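Local coordinates for bluetongue virus COAT protein VP7 (Bluetongue virus, PDB 1BVP) that forms homotrimeric capsomers, 260 of which coat the VP3 scaffold of the virus core, and takes part in binding to the host cell surface, at the interface of chains A and B. Coordinates in Å, arbitrary orientation; residue numbers count along the deposited sequence, not the author numbering. Chains: chain A/B, Bluetongue virus COAT protein VP7.

Contact 1: the interface of chains A and B. Residues chain A 111, 258-261; chain B 262, 265-266, 268-269, 314, 318.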
loop_
_atom_site.group_PDB
_atom_site.type_symbol
_atom_site.label_atom_id
_atom_site.label_comp_id
_atom_site.label_asym_id
_atom_site.label_seq_id
_atom_site.Cartn_x
_atom_site.Cartn_y
_atom_site.Cartn_z
ATOM N N ARG A 111 4.068 16.839 -7.791
ATOM C CA ARG A 111 3.210 16.054 -6.959
ATOM C C ARG A 111 3.344 16.470 -5.493
ATOM O O ARG A 111 2.342 16.740 -4.828
ATOM C CB ARG A 111 3.534 14.583 -7.061
ATOM C CG ARG A 111 2.444 13.838 -6.382
ATOM C CD ARG A 111 1.158 13.982 -7.216
ATOM N NE ARG A 111 0.742 12.621 -7.432
ATOM C CZ ARG A 111 0.548 12.044 -8.597
ATOM N NH1 ARG A 111 0.680 12.717 -9.716
ATOM N NH2 ARG A 111 0.385 10.736 -8.633
ATOM N N ASN A 258 -0.690 7.198 1.794
ATOM C CA ASN A 258 -0.932 7.031 0.370
ATOM C C ASN A 258 -1.099 8.386 -0.293
ATOM O O ASN A 258 -1.733 8.461 -1.319
ATOM C CB ASN A 258 -2.219 6.272 0.102
ATOM C CG ASN A 258 -2.201 4.860 0.637
ATOM O OD1 ASN A 258 -3.001 4.525 1.492
ATOM N ND2 ASN A 258 -1.344 4.013 0.098
ATOM N N GLN A 259 -0.600 9.459 0.316
ATOM C CA GLN A 259 -0.724 10.801 -0.266
ATOM C C GLN A 259 0.246 11.013 -1.434
ATOM O O GLN A 259 0.003 11.812 -2.346
ATOM C CB GLN A 259 -0.445 11.849 0.804
ATOM C CG GLN A 259 0.862 11.643 1.486
ATOM C CD GLN A 259 1.191 12.727 2.471
ATOM O OE1 GLN A 259 1.441 13.867 2.087
ATOM N NE2 GLN A 259 1.230 12.380 3.746
ATOM N N TYR A 260 1.323 10.237 -1.414
ATOM C CA TYR A 260 2.359 10.306 -2.412
ATOM C C TYR A 260 2.697 8.861 -2.775
ATOM O O TYR A 260 2.865 8.042 -1.891
ATOM C CB TYR A 260 3.580 11.041 -1.822
ATOM C CG TYR A 260 4.722 11.128 -2.809
ATOM C CD1 TYR A 260 5.656 10.085 -2.896
ATOM C CD2 TYR A 260 4.815 12.189 -3.733
ATOM C CE1 TYR A 260 6.628 10.083 -3.866
ATOM C CE2 TYR A 260 5.803 12.197 -4.710
ATOM C CZ TYR A 260 6.695 11.133 -4.767
ATOM O OH TYR A 260 7.633 11.041 -5.738
ATOM N N PRO A 261 2.855 8.545 -4.081
ATOM C CA PRO A 261 3.173 7.175 -4.492
ATOM C C PRO A 261 4.333 6.531 -3.770
ATOM O O PRO A 261 5.438 7.038 -3.779
ATOM C CB PRO A 261 3.395 7.277 -6.000
ATOM C CG PRO A 261 3.408 8.745 -6.283
ATOM C CD PRO A 261 2.646 9.420 -5.249
ATOM N N ALA B 262 0.922 1.994 -7.008
ATOM C CA ALA B 262 0.433 3.179 -6.324
ATOM C C ALA B 262 -0.886 3.748 -6.812
ATOM O O ALA B 262 -1.151 4.959 -6.635
ATOM C CB ALA B 262 1.473 4.251 -6.219
ATOM N N ALA B 265 -2.467 6.237 -4.449
ATOM C CA ALA B 265 -1.906 7.576 -4.443
ATOM C C ALA B 265 -2.419 8.381 -5.641
ATOM O O ALA B 265 -2.604 9.604 -5.537
ATOM C CB ALA B 265 -0.424 7.494 -4.453
ATOM N N GLU B 266 -2.660 7.708 -6.780
ATOM C CA GLU B 266 -3.186 8.399 -7.971
ATOM C C GLU B 266 -4.630 8.825 -7.732
ATOM O O GLU B 266 -5.029 9.966 -8.039
ATOM C CB GLU B 266 -3.121 7.492 -9.207
ATOM C CG GLU B 266 -1.706 7.040 -9.557
ATOM C CD GLU B 266 -0.681 8.197 -9.564
ATOM O OE1 GLU B 266 -0.961 9.274 -10.167
ATOM O OE2 GLU B 266 0.427 8.014 -9.008
ATOM N N PHE B 268 -6.013 9.304 -4.890
ATOM C CA PHE B 268 -5.981 10.401 -3.916
ATOM C C PHE B 268 -5.712 11.757 -4.579
ATOM O O PHE B 268 -6.309 12.768 -4.218
ATOM C CB PHE B 268 -4.919 10.154 -2.841
ATOM C CG PHE B 268 -4.767 11.302 -1.888
ATOM C CD1 PHE B 268 -5.777 11.620 -0.991
ATOM C CD2 PHE B 268 -3.629 12.108 -1.914
ATOM C CE1 PHE B 268 -5.653 12.730 -0.134
ATOM C CE2 PHE B 268 -3.496 13.216 -1.068
ATOM C CZ PHE B 268 -4.518 13.526 -0.177
ATOM N N ASN B 269 -4.745 11.768 -5.487
ATOM C CA ASN B 269 -4.380 12.969 -6.207
ATOM C C ASN B 269 -5.564 13.518 -6.998
ATOM O O ASN B 269 -5.814 14.711 -6.969
ATOM C CB ASN B 269 -3.214 12.669 -7.148
ATOM C CG ASN B 269 -2.617 13.939 -7.764
ATOM O OD1 ASN B 269 -2.291 13.975 -8.954
ATOM N ND2 ASN B 269 -2.497 14.992 -6.957
ATOM N N SER B 314 -4.885 12.123 -12.997
ATOM C CA SER B 314 -3.887 12.396 -11.967
ATOM C C SER B 314 -2.751 13.234 -12.544
ATOM O O SER B 314 -2.310 14.222 -11.937
ATOM C CB SER B 314 -3.342 11.085 -11.407
ATOM O OG SER B 314 -2.519 11.375 -10.295
ATOM N N ASP B 318 -1.434 17.235 -11.910
ATOM C CA ASP B 318 -0.076 17.738 -11.710
ATOM C C ASP B 318 0.199 18.904 -12.657
ATOM O O ASP B 318 0.789 19.903 -12.250
ATOM C CB ASP B 318 0.943 16.660 -11.955
ATOM C CG ASP B 318 0.913 15.584 -10.906
ATOM O OD1 ASP B 318 0.557 15.864 -9.736
ATOM O OD2 ASP B 318 1.311 14.465 -11.266
#
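In this orbivirus VP7 trimer, the helical domain of one subunit pushes an arginine, A:Arg111 of helix 103-116, against helices 263-271 and 304-323 of its neighbour. From CB of the arginine, CG points anti to the backbone N (chi1 -169°), and bends at chi2 and chi3 turn the chain across the partner. CD runs beside the carboxylate of B:Asp318, 3.2 Å from OD1. NE lies near the amide carbon CG of B:Asn269, and the guanidinium stacks on the amide it meets tip to tip, the planes 19° apart, OD1 lying over one face toward the rim. At the tip the two amino groups part. NH1 makes a salt bridge with B:Asp318, 2.4 Å from OD2, which receives it on its syn lone pair, almost in the guanidinium plane. NH2 goes to OE1 of B:Glu266 at 2.5 Å, also a salt bridge, but here the carboxylate is met from above its plane and stands 62° to the guanidinium. Behind it, B:Ser314 OG lies 2.6 Å from the same OE1 and 2.9 Å from B:Asn269 OD1, its one hydrogen shared between them or given to either, which probably helps to position the acid and the amide. The paired acids would be expected to keep A:Arg111 charged. Alongside, loop 258-261 of chain A rests on the start of helix 263-271 and the residue before it: A:Pro261 CB packs 3.6 Å from B:Ala262 CB, and B:Phe268 turns CD2 to A:Gln259 CA, 3.6 Å away.

Contact 2: the interface of chains A and B. Residues chain A 118-122, 182, 253; chain B 268, 271-274, 294-296, 344, 348.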
loop_
_atom_site.group_PDB
_atom_site.type_symbol
_atom_site.label_atom_id
_atom_site.label_comp_id
_atom_site.label_asym_id
_atom_site.label_seq_id
_atom_site.Cartn_x
_atom_site.Cartn_y
_atom_site.Cartn_z
ATOM N N THR A 118 -3.025 21.147 -0.526
ATOM C CA THR A 118 -4.474 21.082 -0.509
ATOM C C THR A 118 -4.943 19.943 0.386
ATOM O O THR A 118 -4.192 19.504 1.250
ATOM C CB THR A 118 -5.073 21.019 -1.924
ATOM O OG1 THR A 118 -6.469 21.380 -1.873
ATOM C CG2 THR A 118 -4.851 19.685 -2.591
ATOM N N TRP A 119 -6.205 19.537 0.248
ATOM C CA TRP A 119 -6.806 18.479 1.064
ATOM C C TRP A 119 -7.647 17.642 0.149
ATOM O O TRP A 119 -8.112 18.127 -0.892
ATOM C CB TRP A 119 -7.735 19.079 2.139
ATOM C CG TRP A 119 -7.016 19.931 3.146
ATOM C CD1 TRP A 119 -6.354 19.514 4.288
ATOM C CD2 TRP A 119 -6.757 21.326 3.022
ATOM N NE1 TRP A 119 -5.684 20.582 4.858
ATOM C CE2 TRP A 119 -5.915 21.700 4.098
ATOM C CE3 TRP A 119 -7.143 22.299 2.094
ATOM C CZ2 TRP A 119 -5.453 22.991 4.258
ATOM C CZ3 TRP A 119 -6.678 23.588 2.256
ATOM C CH2 TRP A 119 -5.843 23.923 3.329
ATOM N N GLY A 120 -7.845 16.388 0.526
ATOM C CA GLY A 120 -8.668 15.493 -0.267
ATOM C C GLY A 120 -9.053 14.306 0.584
ATOM O O GLY A 120 -8.368 13.985 1.567
ATOM N N PRO A 121 -10.168 13.654 0.252
ATOM C CA PRO A 121 -10.646 12.481 1.002
ATOM C C PRO A 121 -9.723 11.277 0.915
ATOM O O PRO A 121 -9.247 10.934 -0.155
ATOM C CB PRO A 121 -11.985 12.171 0.333
ATOM C CG PRO A 121 -11.832 12.710 -1.078
ATOM C CD PRO A 121 -11.097 14.013 -0.841
ATOM N N ALA A 122 -9.540 10.588 2.031
ATOM C CA ALA A 122 -8.710 9.397 2.070
ATOM C C ALA A 122 -9.169 8.396 3.150
ATOM O O ALA A 122 -9.524 8.825 4.262
ATOM C CB ALA A 122 -7.317 9.811 2.377
ATOM N N MET A 182 -15.960 12.391 6.470
ATOM C CA MET A 182 -16.676 12.920 5.334
ATOM C C MET A 182 -17.683 11.848 4.974
ATOM O O MET A 182 -18.768 12.140 4.465
ATOM C CB MET A 182 -15.717 13.142 4.173
ATOM C CG MET A 182 -14.874 14.396 4.311
ATOM S SD MET A 182 -13.764 14.656 2.931
ATOM C CE MET A 182 -14.878 15.007 1.544
ATOM N N MET A 253 -10.157 14.131 5.663
ATOM C CA MET A 253 -9.121 14.920 5.010
ATOM C C MET A 253 -7.786 14.932 5.766
ATOM O O MET A 253 -6.974 15.843 5.624
ATOM C CB MET A 253 -9.617 16.327 4.673
ATOM C CG MET A 253 -10.580 16.240 3.500
ATOM S SD MET A 253 -11.146 17.795 2.802
ATOM C CE MET A 253 -10.909 18.674 4.213
ATOM N N PHE B 268 -6.013 9.304 -4.890
ATOM C CA PHE B 268 -5.981 10.401 -3.916
ATOM C C PHE B 268 -5.712 11.757 -4.579
ATOM O O PHE B 268 -6.309 12.768 -4.218
ATOM C CB PHE B 268 -4.919 10.154 -2.841
ATOM C CG PHE B 268 -4.767 11.302 -1.888
ATOM C CD1 PHE B 268 -5.777 11.620 -0.991
ATOM C CD2 PHE B 268 -3.629 12.108 -1.914
ATOM C CE1 PHE B 268 -5.653 12.730 -0.134
ATOM C CE2 PHE B 268 -3.496 13.216 -1.068
ATOM C CZ PHE B 268 -4.518 13.526 -0.177
ATOM N N TYR B 271 -8.857 13.036 -6.525
ATOM C CA TYR B 271 -9.947 13.524 -5.688
ATOM C C TYR B 271 -9.615 14.646 -4.736
ATOM O O TYR B 271 -10.482 15.116 -4.019
ATOM C CB TYR B 271 -10.650 12.373 -4.980
ATOM C CG TYR B 271 -11.425 11.468 -5.922
ATOM C CD1 TYR B 271 -12.662 11.850 -6.422
ATOM C CD2 TYR B 271 -10.904 10.240 -6.345
ATOM C CE1 TYR B 271 -13.375 11.042 -7.335
ATOM C CE2 TYR B 271 -11.612 9.423 -7.260
ATOM C CZ TYR B 271 -12.841 9.839 -7.739
ATOM O OH TYR B 271 -13.545 9.044 -8.622
ATOM N N SER B 272 -8.369 15.094 -4.724
ATOM C CA SER B 272 -8.012 16.226 -3.880
ATOM C C SER B 272 -8.720 17.454 -4.419
ATOM O O SER B 272 -9.046 17.576 -5.624
ATOM C CB SER B 272 -6.525 16.468 -3.863
ATOM O OG SER B 272 -5.931 15.421 -3.158
ATOM N N PHE B 273 -8.922 18.382 -3.507
ATOM C CA PHE B 273 -9.646 19.591 -3.799
ATOM C C PHE B 273 -8.926 20.569 -4.720
ATOM O O PHE B 273 -9.465 20.915 -5.781
ATOM C CB PHE B 273 -10.010 20.254 -2.467
ATOM C CG PHE B 273 -10.764 21.542 -2.616
ATOM C CD1 PHE B 273 -12.015 21.566 -3.268
ATOM C CD2 PHE B 273 -10.232 22.733 -2.108
ATOM C CE1 PHE B 273 -12.734 22.764 -3.415
ATOM C CE2 PHE B 273 -10.934 23.947 -2.246
ATOM C CZ PHE B 273 -12.197 23.953 -2.905
ATOM N N ARG B 274 -7.729 21.006 -4.286
ATOM C CA ARG B 274 -6.881 21.999 -4.984
ATOM C C ARG B 274 -7.547 23.382 -4.864
ATOM O O ARG B 274 -7.113 24.236 -4.071
ATOM C CB ARG B 274 -6.629 21.583 -6.446
ATOM C CG ARG B 274 -5.468 20.632 -6.501
ATOM C CD ARG B 274 -5.301 19.968 -7.817
ATOM N NE ARG B 274 -3.941 19.455 -7.943
ATOM C CZ ARG B 274 -3.581 18.214 -7.661
ATOM N NH1 ARG B 274 -4.509 17.354 -7.255
ATOM N NH2 ARG B 274 -2.290 17.870 -7.700
ATOM N N MET B 294 -16.862 12.739 -6.917
ATOM C CA MET B 294 -16.106 13.488 -5.901
ATOM C C MET B 294 -15.575 12.754 -4.696
ATOM O O MET B 294 -14.837 13.316 -3.897
ATOM C CB MET B 294 -16.716 14.850 -5.537
ATOM C CG MET B 294 -18.167 14.904 -5.169
ATOM S SD MET B 294 -18.522 16.622 -4.788
ATOM C CE MET B 294 -19.380 17.138 -6.223
ATOM N N LEU B 295 -15.871 11.467 -4.606
ATOM C CA LEU B 295 -15.352 10.658 -3.507
ATOM C C LEU B 295 -14.819 9.394 -4.140
ATOM O O LEU B 295 -15.396 8.891 -5.107
ATOM C CB LEU B 295 -16.447 10.310 -2.488
ATOM C CG LEU B 295 -16.976 11.485 -1.660
ATOM C CD1 LEU B 295 -18.259 11.115 -0.997
ATOM C CD2 LEU B 295 -15.952 11.927 -0.654
ATOM N N PRO B 296 -13.657 8.918 -3.661
ATOM C CA PRO B 296 -13.045 7.694 -4.191
ATOM C C PRO B 296 -14.065 6.565 -4.134
ATOM O O PRO B 296 -14.894 6.492 -3.201
ATOM C CB PRO B 296 -11.924 7.394 -3.190
ATOM C CG PRO B 296 -11.643 8.713 -2.501
ATOM C CD PRO B 296 -12.937 9.460 -2.493
ATOM N N ALA B 344 -12.508 23.569 1.844
ATOM C CA ALA B 344 -12.330 22.405 0.993
ATOM C C ALA B 344 -13.424 21.385 1.310
ATOM O O ALA B 344 -14.136 20.926 0.400
ATOM C CB ALA B 344 -10.938 21.779 1.214
ATOM N N TYR B 348 -17.460 19.420 -0.964
ATOM C CA TYR B 348 -17.826 18.043 -1.282
ATOM C C TYR B 348 -19.285 17.733 -0.996
ATOM O O TYR B 348 -19.644 16.630 -0.552
ATOM C CB TYR B 348 -16.899 17.088 -0.549
ATOM C CG TYR B 348 -15.515 17.082 -1.129
ATOM C CD1 TYR B 348 -14.607 18.119 -0.842
ATOM C CD2 TYR B 348 -15.108 16.050 -1.984
ATOM C CE1 TYR B 348 -13.319 18.126 -1.391
ATOM C CE2 TYR B 348 -13.835 16.038 -2.547
ATOM C CZ TYR B 348 -12.947 17.080 -2.239
ATOM O OH TYR B 348 -11.688 17.050 -2.756
#
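The chain A segment 118-121, between helix 103-116 and strand 122-123, with A:Met182, just ahead of strand 183-191, alongside, runs along the end of chain B helix 263-271 and the loop that follows it, flanked by loop 294-296 and by helix 341-346 and its tail. Two backbone amides of chain B hold it. B:Phe273 N gives a nearly straight bond (172° at H) to A:Trp119 O at 2.7 Å, almost along the C=O axis, and B:Arg274 N donates to the A:Thr118 hydroxyl, OG1, also at 2.7 Å but more bent. OG1 is anti to its backbone N (chi1 -162°). The ring of B:Phe268 turns its edge to the segment, with A:Pro121 O in its plane and CE1 against A:Gly120 O. A:Pro121 wedges in next: CG lies 3.7 Å from B:Pro296 CD, while CD meets the ring of B:Tyr348, crossing at about a right angle. The phenol OH of B:Tyr348 bonds to B:Tyr271 O at 2.6 Å, tying the tail to the helix end. Over that ring's face sits the methyl CE of A:Met182, 3.9 Å from the centroid, a CH-pi contact brought in by a bend at chi3 (67°). A:Trp119 touches B:Ala344 CB with CE3. The site lies where the helical part of chain A passes into its beta-rich part, against the C-terminal end of chain B.

Contact 3: the interface of chains A and B. Residues chain A 187-190, 219-220, 244; chain B 129-135, 156.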
loop_
_atom_site.group_PDB
_atom_site.type_symbol
_atom_site.label_atom_id
_atom_site.label_comp_id
_atom_site.label_asym_id
_atom_site.label_seq_id
_atom_site.Cartn_x
_atom_site.Cartn_y
_atom_site.Cartn_z
ATOM N N VAL A 187 -21.884 -1.450 8.183
ATOM C CA VAL A 187 -22.613 -2.682 7.880
ATOM C C VAL A 187 -23.186 -3.115 9.222
ATOM O O VAL A 187 -22.504 -2.998 10.245
ATOM C CB VAL A 187 -21.889 -3.803 7.040
ATOM C CG1 VAL A 187 -20.477 -3.473 6.750
ATOM C CG2 VAL A 187 -22.105 -5.171 7.656
ATOM N N TRP A 188 -24.504 -3.353 9.249
ATOM C CA TRP A 188 -25.184 -3.760 10.501
ATOM C C TRP A 188 -25.650 -5.195 10.465
ATOM O O TRP A 188 -26.018 -5.732 9.413
ATOM C CB TRP A 188 -26.343 -2.820 10.897
ATOM C CG TRP A 188 -27.635 -2.991 10.119
ATOM C CD1 TRP A 188 -27.994 -2.367 8.954
ATOM C CD2 TRP A 188 -28.724 -3.877 10.440
ATOM N NE1 TRP A 188 -29.222 -2.819 8.521
ATOM C CE2 TRP A 188 -29.691 -3.748 9.409
ATOM C CE3 TRP A 188 -28.983 -4.759 11.507
ATOM C CZ2 TRP A 188 -30.884 -4.472 9.408
ATOM C CZ3 TRP A 188 -30.168 -5.468 11.509
ATOM C CH2 TRP A 188 -31.105 -5.324 10.463
ATOM N N ARG A 189 -25.556 -5.846 11.611
ATOM C CA ARG A 189 -25.970 -7.235 11.710
ATOM C C ARG A 189 -26.850 -7.460 12.949
ATOM O O ARG A 189 -26.817 -6.684 13.926
ATOM C CB ARG A 189 -24.726 -8.100 11.830
ATOM C CG ARG A 189 -23.783 -7.981 10.689
ATOM C CD ARG A 189 -22.538 -8.791 10.931
ATOM N NE ARG A 189 -21.527 -8.576 9.886
ATOM C CZ ARG A 189 -20.579 -7.630 9.923
ATOM N NH1 ARG A 189 -20.489 -6.800 10.953
ATOM N NH2 ARG A 189 -19.714 -7.500 8.927
ATOM N N ARG A 190 -27.695 -8.475 12.872
ATOM C CA ARG A 190 -28.516 -8.883 14.018
ATOM C C ARG A 190 -27.588 -9.769 14.855
ATOM O O ARG A 190 -26.901 -10.638 14.282
ATOM C CB ARG A 190 -29.697 -9.761 13.565
ATOM C CG ARG A 190 -30.954 -8.990 13.294
ATOM C CD ARG A 190 -32.038 -9.862 12.694
ATOM N NE ARG A 190 -31.859 -10.100 11.259
ATOM C CZ ARG A 190 -31.570 -11.297 10.750
ATOM N NH1 ARG A 190 -31.441 -12.356 11.567
ATOM N NH2 ARG A 190 -31.361 -11.430 9.441
ATOM N N ALA A 219 -29.334 -5.600 6.167
ATOM C CA ALA A 219 -28.207 -5.961 6.997
ATOM C C ALA A 219 -27.215 -6.642 6.087
ATOM O O ALA A 219 -27.597 -7.172 5.035
ATOM C CB ALA A 219 -28.638 -6.898 8.067
ATOM N N GLY A 220 -25.946 -6.610 6.491
ATOM C CA GLY A 220 -24.880 -7.259 5.742
ATOM C C GLY A 220 -24.475 -6.693 4.399
ATOM O O GLY A 220 -23.920 -7.408 3.582
ATOM N N GLN A 244 -25.423 -5.271 15.853
ATOM C CA GLN A 244 -24.057 -4.710 15.834
ATOM C C GLN A 244 -23.930 -3.853 14.602
ATOM O O GLN A 244 -24.561 -4.125 13.569
ATOM C CB GLN A 244 -22.936 -5.725 15.866
ATOM C CG GLN A 244 -22.546 -6.306 14.575
ATOM C CD GLN A 244 -21.342 -7.212 14.739
ATOM O OE1 GLN A 244 -20.771 -7.264 15.817
ATOM N NE2 GLN A 244 -20.952 -7.932 13.678
ATOM N N PHE B 129 -16.168 -12.663 6.091
ATOM C CA PHE B 129 -17.601 -12.677 6.415
ATOM C C PHE B 129 -18.205 -11.316 6.598
ATOM O O PHE B 129 -19.172 -11.165 7.323
ATOM C CB PHE B 129 -17.866 -13.467 7.690
ATOM C CG PHE B 129 -17.482 -14.899 7.599
ATOM C CD1 PHE B 129 -18.304 -15.808 6.922
ATOM C CD2 PHE B 129 -16.277 -15.341 8.156
ATOM C CE1 PHE B 129 -17.922 -17.168 6.790
ATOM C CE2 PHE B 129 -15.891 -16.671 8.040
ATOM C CZ PHE B 129 -16.716 -17.593 7.348
ATOM N N LEU B 130 -17.657 -10.317 5.934
ATOM C CA LEU B 130 -18.192 -8.984 6.053
ATOM C C LEU B 130 -19.667 -8.907 5.662
ATOM O O LEU B 130 -20.441 -8.175 6.270
ATOM C CB LEU B 130 -17.395 -8.036 5.172
ATOM C CG LEU B 130 -17.851 -6.575 5.267
ATOM C CD1 LEU B 130 -17.120 -5.874 6.410
ATOM C CD2 LEU B 130 -17.600 -5.867 3.943
ATOM N N GLU B 131 -20.086 -9.683 4.677
ATOM C CA GLU B 131 -21.469 -9.557 4.263
ATOM C C GLU B 131 -22.403 -10.597 4.825
ATOM O O GLU B 131 -23.043 -11.330 4.087
ATOM C CB GLU B 131 -21.562 -9.490 2.749
ATOM C CG GLU B 131 -20.713 -8.378 2.172
ATOM C CD GLU B 131 -20.941 -8.153 0.692
ATOM O OE1 GLU B 131 -21.179 -9.148 -0.040
ATOM O OE2 GLU B 131 -20.882 -6.966 0.279
ATOM N N THR B 132 -22.514 -10.610 6.146
ATOM C CA THR B 132 -23.380 -11.530 6.867
ATOM C C THR B 132 -24.459 -10.713 7.585
ATOM O O THR B 132 -24.180 -9.624 8.109
ATOM C CB THR B 132 -22.572 -12.322 7.900
ATOM O OG1 THR B 132 -21.732 -11.423 8.651
ATOM C CG2 THR B 132 -21.724 -13.354 7.216
ATOM N N GLU B 133 -25.681 -11.240 7.634
ATOM C CA GLU B 133 -26.769 -10.515 8.276
ATOM C C GLU B 133 -26.860 -10.736 9.777
ATOM O O GLU B 133 -27.385 -9.892 10.501
ATOM C CB GLU B 133 -28.088 -10.917 7.648
ATOM C CG GLU B 133 -28.236 -10.485 6.239
ATOM C CD GLU B 133 -29.542 -10.930 5.653
ATOM O OE1 GLU B 133 -30.585 -10.259 5.867
ATOM O OE2 GLU B 133 -29.520 -11.977 4.986
ATOM N N GLU B 134 -26.335 -11.867 10.235
ATOM C CA GLU B 134 -26.403 -12.236 11.639
ATOM C C GLU B 134 -25.033 -12.580 12.150
ATOM O O GLU B 134 -24.226 -13.127 11.414
ATOM C CB GLU B 134 -27.243 -13.506 11.803
ATOM C CG GLU B 134 -28.618 -13.462 11.175
ATOM C CD GLU B 134 -29.257 -14.832 11.058
ATOM O OE1 GLU B 134 -28.513 -15.840 10.902
ATOM O OE2 GLU B 134 -30.508 -14.893 11.109
ATOM N N THR B 135 -24.817 -12.346 13.438
ATOM C CA THR B 135 -23.567 -12.688 14.089
ATOM C C THR B 135 -23.909 -13.231 15.516
ATOM O O THR B 135 -24.947 -12.879 16.098
ATOM C CB THR B 135 -22.623 -11.468 14.133
ATOM O OG1 THR B 135 -21.318 -11.869 14.588
ATOM C CG2 THR B 135 -23.191 -10.374 15.053
ATOM N N PRO B 156 -16.399 -10.495 11.523
ATOM C CA PRO B 156 -16.301 -10.287 10.070
ATOM C C PRO B 156 -15.276 -11.228 9.456
ATOM O O PRO B 156 -15.333 -11.509 8.268
ATOM C CB PRO B 156 -15.822 -8.850 9.956
ATOM C CG PRO B 156 -16.081 -8.234 11.323
ATOM C CD PRO B 156 -15.819 -9.362 12.256
#
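Backbone pairing comes first in this contact between the beta-rich domains of two orbivirus VP7 subunits: strand 183-191 of chain A and the start of strand 134-136 of chain B form a parallel beta bridge at A:Arg190 and B:Glu134. A:Arg190 N donates to B:Glu133 O at 2.8 Å, and its O accepts from B:Thr135 N at 2.8 Å, nearly along the C=O axis.

Side chain to backbone and hydroxyl bonds are made by A:Arg189, which is extended from CG to NE and crosses B:Thr132 obliquely. NE reaches OG1 of B:Thr132 at 3.1 Å, while NH2 lies 2.8 Å from B:Leu130 O, on a carbonyl lone pair. B:Thr132 OG1 in turn donates to B:Phe129 O at 2.9 Å, fixing the hydroxyl as a receiver for the arginine.

Charge pairing falls to A:Arg190, bent at chi3 (-79°) and lying alongside two acids. Both acids are poorly ordered, so the details are approximate. NH1 meets OE2 of B:Glu134 at 2.7 Å, near the guanidinium plane although the carboxylate is turned 81° to it. A:Arg190 NH2 makes a loose charge contact with B:Glu133 OE1 at 3.8 Å.

In apolar contact, B:Thr135 and A:Gln244 cross at about a right angle, CG2 lying 3.7 Å from CD, and A:Ala219 CB faces CG of the disordered B:Glu133.

Contacts 1 and 2 are neighbours, their C-alpha centres about 12 Å apart, and both use B:Phe268, whose ring meets the 258-261 loop in contact 1 and the 118-122 segment in contact 2. Chain B helix 263-271 thus serves both, so its placement probably couples them. Contact 3 stands apart, its C-alpha centre about 33 Å from that of contact 1 and 29 Å from that of contact 2, and joins the beta-rich domains by strand pairing. Chain A strand 183-191 begins directly after A:Met182 of contact 2, linking it to contact 3 along the chain. Fastening the subunits in both the helical and the beta-rich parts may limit hinging; repeated around the trimer, the contacts help to hold it together.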